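Local coordinates for protein 6-phosphogluconate dehydrogenase, NAD-binding (Geobacter metallireducens, PDB 3PEF) that probably reduces succinic semialdehyde to gamma-hydroxybutyrate with an NADP(H) cofactor, as a member of the beta-hydroxyacid dehydrogenase family, at residues A[97-102]-A[170-175]; A[176-181]-A[235-240]; A[266-271]-A[279-284]. The protein carries 2 engineered substitutions. One frame throughout, in Å; residues are numbered along the deposited sequence.

In the fold
The three contacts follow one another along the chain and run outward from the cofactor-binding domain. Contact 1 joins the Rossmann-type N-terminal domain to the long helix 166-194, and contact 2 takes up the next residues of that helix, meeting helix 234-251. Their centres lie about 12 Å apart, and they touch where N175 O comes 3.5 Å from M237 CE. Contact 3, at the end of helix 256-270, has its centre about 12 Å from that of contact 2 and about 23 Å from that of contact 1; Q238 and R269 join it to contact 2. Helix 166-194 thus ties the Rossmann-type domain to the helical one, while helix 234-251, packed on it, binds NADP through H236 and K239.

Contact 1 (A[97-102]-A[170-175]); sequences VDPATS and MKLVVN
L172 meets the start of helix 99-111 through a single methyl group. Its CD1 lies 4.0 Å from P99 CD, against the proline ring at the carbon bonded to nitrogen, and the same methyl reaches the backbone just ahead of it, with L172 CD1 at 4.1 Å from D98 CA and at the same separation from V97 O. CG stands anti to the carbonyl carbon (chi1 -66°) and the chain then runs on extended, which carries CD1 out from the helix to the bend where the other segment turns into its first helical residue. The proline-leucine contact is apolar, the methyl also lies by the carbonyl oxygen of V97, and the buried patch is small.

D98 and P99 follow strand 90-93 of the Rossmann-type domain, while L172 sits on helix 166-194, the long helix that leads from that domain into the C-terminal one; L243 of helix 234-251 also packs on the leucine.

Polar bonds hold each segment in shape. D98 is the N-cap: its OD2 accepts a weak bond from T101 N at 3.2 Å, and its OD1 takes T101 OG1 at 2.6 Å, from the syn side but 30° out of the carboxylate plane. The helix start would probably stabilise the negative charge there. On the other segment K171 NZ, of the predicted active-site residue, donates to N175 OD1 at 3.0 Å, from well above the amide's carbonyl plane and not on a lone pair. V121 O is a second acceptor for K171 NZ, and the bound NADP touches the lysine.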
# COMPACT_ATOMS: atom_id res chain seq x y z
N VAL A 97 15.08 10.88 -16.32
CA VAL A 97 14.14 10.50 -17.36
C VAL A 97 14.13 8.97 -17.40
O VAL A 97 15.01 8.34 -16.82
CB VAL A 97 14.64 11.09 -18.67
CG1 VAL A 97 14.35 10.21 -19.83
CG2 VAL A 97 14.14 12.55 -18.85
N ASP A 98 13.13 8.38 -18.05
CA ASP A 98 13.08 6.92 -18.12
C ASP A 98 14.01 6.44 -19.22
O ASP A 98 14.32 7.19 -20.15
CB ASP A 98 11.66 6.44 -18.40
CG ASP A 98 11.08 7.02 -19.68
OD1 ASP A 98 10.89 8.25 -19.75
OD2 ASP A 98 10.82 6.24 -20.62
N PRO A 99 14.47 5.18 -19.12
CA PRO A 99 15.39 4.62 -20.11
C PRO A 99 14.88 4.79 -21.54
O PRO A 99 15.67 5.10 -22.42
CB PRO A 99 15.41 3.12 -19.77
CG PRO A 99 14.99 3.04 -18.35
CD PRO A 99 14.07 4.20 -18.09
N ALA A 100 13.60 4.56 -21.79
CA ALA A 100 13.16 4.58 -23.18
C ALA A 100 13.22 6.00 -23.75
O ALA A 100 13.49 6.21 -24.94
CB ALA A 100 11.77 3.99 -23.32
N THR A 101 12.99 7.00 -22.90
CA THR A 101 13.13 8.38 -23.36
C THR A 101 14.56 8.70 -23.76
O THR A 101 14.81 9.21 -24.85
CB THR A 101 12.67 9.37 -22.29
OG1 THR A 101 11.26 9.22 -22.10
CG2 THR A 101 12.98 10.79 -22.72
N SER A 102 15.52 8.40 -22.89
CA SER A 102 16.90 8.74 -23.21
C SER A 102 17.40 7.96 -24.44
O SER A 102 18.14 8.49 -25.26
CB SER A 102 17.82 8.53 -22.01
OG SER A 102 17.91 7.17 -21.69
N MET A 170 19.76 3.27 -13.30
CA MET A 170 20.44 3.41 -12.02
C MET A 170 19.85 4.59 -11.25
O MET A 170 19.58 4.49 -10.05
CB MET A 170 21.93 3.66 -12.24
CG MET A 170 22.68 3.95 -10.95
SD MET A 170 22.84 2.51 -9.88
CE MET A 170 23.90 1.43 -10.90
N LYS A 171 19.69 5.71 -11.93
CA LYS A 171 19.13 6.90 -11.31
C LYS A 171 17.75 6.60 -10.72
O LYS A 171 17.47 6.97 -9.57
CB LYS A 171 19.04 8.05 -12.33
CG LYS A 171 18.32 9.29 -11.79
CD LYS A 171 19.02 9.81 -10.53
CE LYS A 171 18.38 11.13 -10.12
NZ LYS A 171 18.88 11.62 -8.81
N LEU A 172 16.88 5.95 -11.49
CA LEU A 172 15.54 5.64 -11.01
C LEU A 172 15.54 4.68 -9.81
O LEU A 172 14.79 4.85 -8.86
CB LEU A 172 14.69 5.10 -12.15
CG LEU A 172 14.39 6.10 -13.27
CD1 LEU A 172 13.48 5.48 -14.30
CD2 LEU A 172 13.76 7.38 -12.67
N VAL A 173 16.39 3.66 -9.85
CA VAL A 173 16.45 2.73 -8.73
C VAL A 173 16.85 3.43 -7.46
O VAL A 173 16.21 3.30 -6.41
CB VAL A 173 17.48 1.62 -9.02
CG1 VAL A 173 17.92 0.98 -7.73
CG2 VAL A 173 16.89 0.60 -9.99
N VAL A 174 17.93 4.19 -7.55
CA VAL A 174 18.47 4.88 -6.39
C VAL A 174 17.51 5.93 -5.83
O VAL A 174 17.36 6.07 -4.61
CB VAL A 174 19.85 5.49 -6.75
CG1 VAL A 174 20.26 6.52 -5.73
CG2 VAL A 174 20.89 4.36 -6.89
N ASN A 175 16.85 6.67 -6.71
CA ASN A 175 15.87 7.66 -6.23
C ASN A 175 14.62 7.05 -5.64
O ASN A 175 13.97 7.64 -4.78
CB ASN A 175 15.50 8.65 -7.32
CG ASN A 175 16.27 9.93 -7.19
OD1 ASN A 175 17.46 9.89 -6.86
ND2 ASN A 175 15.61 11.06 -7.40

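Contact 2 (A[176-181]-A[235-240]); sequences MVMGGM and KHMQKD. With NAP (NADP nicotinamide-adenine-dinucleotide phosphate), chain I.
Beside the NADP site, helix 166-194 packs against helix 234-251 where G179 and M178 meet the sulfur end of M237. With no side chain on G179, the thioether lies directly on the backbone: M237 SD is 3.6 Å from G179 CA, and M237 CE follows at 3.9 Å from the same carbon. M237 leaves its helix with CG anti to the backbone N (chi1 174°), then bends at both later torsions, so that SD and CE lie over the glycine. M178, the residue just before G179, adds its CE, 3.9 Å from M237 SD, the two thioether chains meeting at a slant. F265 and F232 also pack on M237.

H236, just before M237, and K239, two residues after it, bind the cofactor. H236 NE2 donates to NADP O1A at 2.9 Å in an almost straight bond of 177°, the oxygen lying in the ring plane at the imidazole edge; K235 CG sits over one face of that ring, toward its rim. K239 NZ gives a bond to the ribose hydroxyl oxygen O2D of NADP at 3.0 Å and a weak one to O3D. It also forms a salt bridge with D240 OD1 at 2.8 Å, approaching nearly in line with the C-O bond, and T96 O accepts from the same nitrogen.

With several acceptors around one ammonium group, K239 NZ is held at the hydroxyls of the nicotinamide ribose, while H236 bonds the adenosine-side phosphate; a single helix thus grips the cofactor at two separate points.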
# COMPACT_ATOMS: atom_id res chain seq x y z
N MET A 176 14.27 5.87 -6.12
CA MET A 176 13.12 5.17 -5.60
C MET A 176 13.32 4.83 -4.13
O MET A 176 12.43 5.04 -3.31
CB MET A 176 12.86 3.88 -6.38
CG MET A 176 11.54 3.24 -5.99
SD MET A 176 11.36 1.62 -6.78
CE MET A 176 12.50 0.65 -5.78
N VAL A 177 14.50 4.30 -3.80
CA VAL A 177 14.87 3.99 -2.42
C VAL A 177 14.86 5.25 -1.56
O VAL A 177 14.35 5.25 -0.44
CB VAL A 177 16.27 3.36 -2.35
CG1 VAL A 177 16.71 3.22 -0.91
CG2 VAL A 177 16.26 2.00 -3.04
N MET A 178 15.41 6.33 -2.09
CA MET A 178 15.44 7.60 -1.38
C MET A 178 14.03 8.15 -1.11
O MET A 178 13.78 8.71 -0.04
CB MET A 178 16.25 8.63 -2.17
CG MET A 178 16.47 9.95 -1.41
SD MET A 178 17.20 11.25 -2.42
CE MET A 178 15.87 11.53 -3.61
N GLY A 179 13.12 7.99 -2.06
CA GLY A 179 11.76 8.44 -1.89
C GLY A 179 11.02 7.64 -0.82
O GLY A 179 10.35 8.21 0.04
N GLY A 180 11.14 6.32 -0.88
CA GLY A 180 10.54 5.47 0.13
C GLY A 180 11.12 5.76 1.50
O GLY A 180 10.39 5.84 2.50
N MET A 181 12.44 5.94 1.58
CA MET A 181 13.01 6.20 2.90
C MET A 181 12.59 7.55 3.48
O MET A 181 12.35 7.65 4.68
CB MET A 181 14.51 5.87 3.03
CG MET A 181 15.48 6.76 2.32
SD MET A 181 17.12 5.93 2.25
CE MET A 181 17.84 6.42 3.82
N LYS A 235 7.57 17.91 -6.52
CA LYS A 235 6.97 17.42 -7.76
C LYS A 235 7.94 16.52 -8.53
O LYS A 235 7.52 15.56 -9.17
CB LYS A 235 6.50 18.58 -8.65
CG LYS A 235 7.62 19.53 -9.10
CD LYS A 235 7.03 20.80 -9.78
CE LYS A 235 8.17 21.72 -10.27
NZ LYS A 235 7.68 23.02 -10.82
N HIS A 236 9.24 16.82 -8.45
CA HIS A 236 10.25 16.01 -9.15
C HIS A 236 10.48 14.67 -8.46
O HIS A 236 10.72 13.66 -9.15
CB HIS A 236 11.57 16.77 -9.35
CG HIS A 236 11.43 18.02 -10.16
ND1 HIS A 236 10.52 18.14 -11.19
CD2 HIS A 236 12.07 19.21 -10.09
CE1 HIS A 236 10.60 19.35 -11.71
NE2 HIS A 236 11.54 20.01 -11.07
N MET A 237 10.46 14.66 -7.13
CA MET A 237 10.55 13.38 -6.39
C MET A 237 9.41 12.48 -6.85
O MET A 237 9.59 11.29 -7.14
CB MET A 237 10.44 13.61 -4.88
CG MET A 237 10.39 12.33 -4.04
SD MET A 237 11.97 11.43 -3.96
CE MET A 237 11.86 10.32 -5.33
N GLN A 238 8.22 13.06 -6.93
CA GLN A 238 7.03 12.27 -7.30
C GLN A 238 7.14 11.75 -8.73
O GLN A 238 6.75 10.63 -9.01
CB GLN A 238 5.75 13.09 -7.11
CG GLN A 238 4.45 12.26 -7.14
CD GLN A 238 3.86 12.15 -8.54
OE1 GLN A 238 3.57 13.15 -9.18
NE2 GLN A 238 3.69 10.93 -9.01
N LYS A 239 7.66 12.58 -9.63
CA LYS A 239 7.88 12.19 -11.01
C LYS A 239 8.86 11.01 -11.07
O LYS A 239 8.68 10.08 -11.86
CB LYS A 239 8.42 13.39 -11.83
CG LYS A 239 8.91 13.03 -13.25
CD LYS A 239 10.42 12.77 -13.31
CE LYS A 239 11.20 14.01 -12.93
NZ LYS A 239 12.68 13.84 -13.04
N ASP A 240 9.89 11.04 -10.24
CA ASP A 240 10.88 9.96 -10.21
C ASP A 240 10.24 8.65 -9.74
O ASP A 240 10.49 7.60 -10.30
CB ASP A 240 12.08 10.31 -9.33
CG ASP A 240 13.02 11.34 -9.97
OD1 ASP A 240 12.81 11.75 -11.14
OD2 ASP A 240 13.99 11.74 -9.30
PA NAP I . 13.79 22.80 -11.72
O1A NAP I . 12.31 22.78 -11.60
O2A NAP I . 14.47 23.84 -10.92
O5B NAP I . 14.21 22.95 -13.25
C5B NAP I . 13.47 22.32 -14.27
C4B NAP I . 14.05 22.80 -15.58
O4B NAP I . 13.35 22.16 -16.63
C3B NAP I . 13.84 24.30 -15.77
O3B NAP I . 14.98 24.76 -16.47
C2B NAP I . 12.63 24.35 -16.69
O2B NAP I . 12.54 25.51 -17.48
C1B NAP I . 12.92 23.14 -17.55
N9A NAP I . 11.71 22.72 -18.28
C8A NAP I . 10.59 22.14 -17.74
N7A NAP I . 9.71 21.92 -18.74
C5A NAP I . 10.25 22.35 -19.90
C6A NAP I . 9.78 22.34 -21.20
N6A NAP I . 8.58 21.85 -21.47
N1A NAP I . 10.56 22.85 -22.20
C2A NAP I . 11.81 23.36 -21.91
N3A NAP I . 12.28 23.36 -20.61
C4A NAP I . 11.51 22.86 -19.62
O3 NAP I . 14.28 21.36 -11.26
PN NAP I . 15.75 20.78 -11.08
O1N NAP I . 15.89 20.23 -9.72
O2N NAP I . 16.76 21.73 -11.58
O5D NAP I . 15.51 19.57 -12.12
C5D NAP I . 16.31 19.32 -13.24
C4D NAP I . 16.48 17.80 -13.33
O4D NAP I . 17.38 17.32 -12.37
C3D NAP I . 15.19 17.07 -13.02
O3D NAP I . 15.16 15.97 -13.91
C2D NAP I . 15.34 16.62 -11.58
O2D NAP I . 14.59 15.46 -11.34
C1D NAP I . 16.82 16.30 -11.56
N1N NAP I . 17.52 16.31 -10.26
C2N NAP I . 17.19 17.22 -9.29
C3N NAP I . 17.90 17.25 -8.09
C7N NAP I . 17.57 18.28 -7.06
O7N NAP I . 17.95 18.00 -5.75
N7N NAP I . 16.92 19.42 -7.34
C4N NAP I . 18.95 16.36 -7.87
C5N NAP I . 19.29 15.46 -8.88
C6N NAP I . 18.58 15.45 -10.08
P2B NAP I . 11.89 26.89 -16.91
O1X NAP I . 11.48 27.68 -18.13
O2X NAP I . 10.72 26.54 -16.05
O3X NAP I . 12.92 27.62 -16.08

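Contact 3 (A[266-271]-A[279-284]); sequences KGARAA and SAIFKT
I281 is the first residue of its segment to reach A268, laying its backbone against the alanine methyl: A268 CB is 4.1 Å from I281 CA and slightly farther from I281 CG1. The rest of the isoleucine chain runs on past the alanine to L264 and F265 of helix 256-270 and to C186 of helix 166-194. F282 follows, its CB directed away from helix 256-270, and its side chain packs against C186 and L189 of helix 166-194.

Both segments belong to the all-helical C-terminal domain. After helix 256-270 ends, a short loop brings the chain back over the helix's last turns, and the returning chain is tightly wound: F282 N, K283 N and T284 N each bond to the carbonyl three residues earlier. K283, next in line, is tied to the connecting loop by a salt bridge to E276 and a cation-pi contact with F273.

T284 then makes the closest approach. Its CG2 lies 3.5 Å from A268 CA, tighter than usual for two carbons, with T284 CG2 3.7 Å from A268 CB and 4.3 Å from G267 C, so the methyl rests directly on the helix backbone. A chi1 of 68° sets OG1 between the backbone N and the carbonyl carbon while turning CG2 to the helix. From there T284 OG1 donates to I281 O at 2.7 Å, in the carbonyl plane with a C=O...O angle of 153°. T284 N reaches the same oxygen at 3.1 Å. I281 O thus takes two donors of T284, and the OG1 bond holds the side chain's rotation, with CG2 against the helix.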
# COMPACT_ATOMS: atom_id res chain seq x y z
N LYS A 266 2.09 11.98 -4.25
CA LYS A 266 0.98 12.57 -5.00
C LYS A 266 0.06 13.34 -4.07
O LYS A 266 -0.47 14.40 -4.43
CB LYS A 266 0.17 11.51 -5.75
CG LYS A 266 0.82 10.93 -7.01
CD LYS A 266 -0.04 9.77 -7.57
CE LYS A 266 0.66 9.06 -8.73
NZ LYS A 266 -0.17 7.92 -9.31
N GLY A 267 -0.14 12.80 -2.88
CA GLY A 267 -0.98 13.45 -1.90
C GLY A 267 -0.38 14.79 -1.51
O GLY A 267 -1.08 15.81 -1.41
N ALA A 268 0.93 14.80 -1.29
CA ALA A 268 1.62 16.04 -1.00
C ALA A 268 1.49 17.05 -2.14
O ALA A 268 1.35 18.25 -1.89
CB ALA A 268 3.10 15.79 -0.65
N ARG A 269 1.54 16.60 -3.39
CA ARG A 269 1.34 17.55 -4.51
C ARG A 269 -0.04 18.14 -4.46
O ARG A 269 -0.23 19.33 -4.75
CB ARG A 269 1.53 16.89 -5.87
CG ARG A 269 2.93 16.48 -6.17
CD ARG A 269 3.04 16.01 -7.59
NE ARG A 269 3.01 17.12 -8.53
CZ ARG A 269 3.26 16.99 -9.83
NH1 ARG A 269 3.56 15.80 -10.33
NH2 ARG A 269 3.23 18.05 -10.63
N ALA A 270 -1.02 17.30 -4.12
CA ALA A 270 -2.41 17.71 -4.10
C ALA A 270 -2.67 18.70 -2.97
O ALA A 270 -3.56 19.54 -3.10
CB ALA A 270 -3.36 16.48 -3.99
N ALA A 271 -1.90 18.61 -1.89
CA ALA A 271 -2.02 19.58 -0.80
C ALA A 271 -1.28 20.89 -1.09
O ALA A 271 -1.26 21.80 -0.27
CB ALA A 271 -1.56 18.98 0.52
N SER A 279 10.94 16.90 1.28
CA SER A 279 10.69 16.61 2.69
C SER A 279 9.37 17.20 3.16
O SER A 279 8.89 16.86 4.24
CB SER A 279 11.83 17.11 3.59
OG SER A 279 12.12 18.46 3.31
N ALA A 280 8.77 18.08 2.36
CA ALA A 280 7.45 18.62 2.70
C ALA A 280 6.36 17.55 2.79
O ALA A 280 5.27 17.81 3.31
CB ALA A 280 7.04 19.76 1.72
N ILE A 281 6.64 16.35 2.28
CA ILE A 281 5.69 15.26 2.44
C ILE A 281 5.33 15.09 3.93
O ILE A 281 4.23 14.64 4.27
CB ILE A 281 6.21 13.92 1.83
CG1 ILE A 281 5.08 12.88 1.79
CG2 ILE A 281 7.44 13.43 2.56
CD1 ILE A 281 5.50 11.48 1.31
N PHE A 282 6.24 15.47 4.82
CA PHE A 282 5.96 15.43 6.25
C PHE A 282 4.67 16.14 6.64
O PHE A 282 3.99 15.73 7.59
CB PHE A 282 7.11 16.04 7.06
CG PHE A 282 6.82 16.14 8.53
CD1 PHE A 282 7.01 15.04 9.37
CD2 PHE A 282 6.38 17.33 9.10
CE1 PHE A 282 6.76 15.12 10.74
CE2 PHE A 282 6.13 17.42 10.47
CZ PHE A 282 6.31 16.32 11.29
N LYS A 283 4.34 17.21 5.93
CA LYS A 283 3.18 18.04 6.29
C LYS A 283 1.84 17.37 6.01
O LYS A 283 0.82 17.76 6.57
CB LYS A 283 3.27 19.42 5.63
CG LYS A 283 4.32 20.32 6.26
CD LYS A 283 4.21 21.76 5.77
CE LYS A 283 4.72 21.92 4.35
NZ LYS A 283 4.37 23.27 3.81
N THR A 284 1.84 16.36 5.14
CA THR A 284 0.64 15.59 4.90
C THR A 284 0.40 14.60 6.05
O THR A 284 -0.70 14.05 6.17
CB THR A 284 0.74 14.78 3.60
OG1 THR A 284 1.74 13.76 3.75
CG2 THR A 284 1.13 15.68 2.44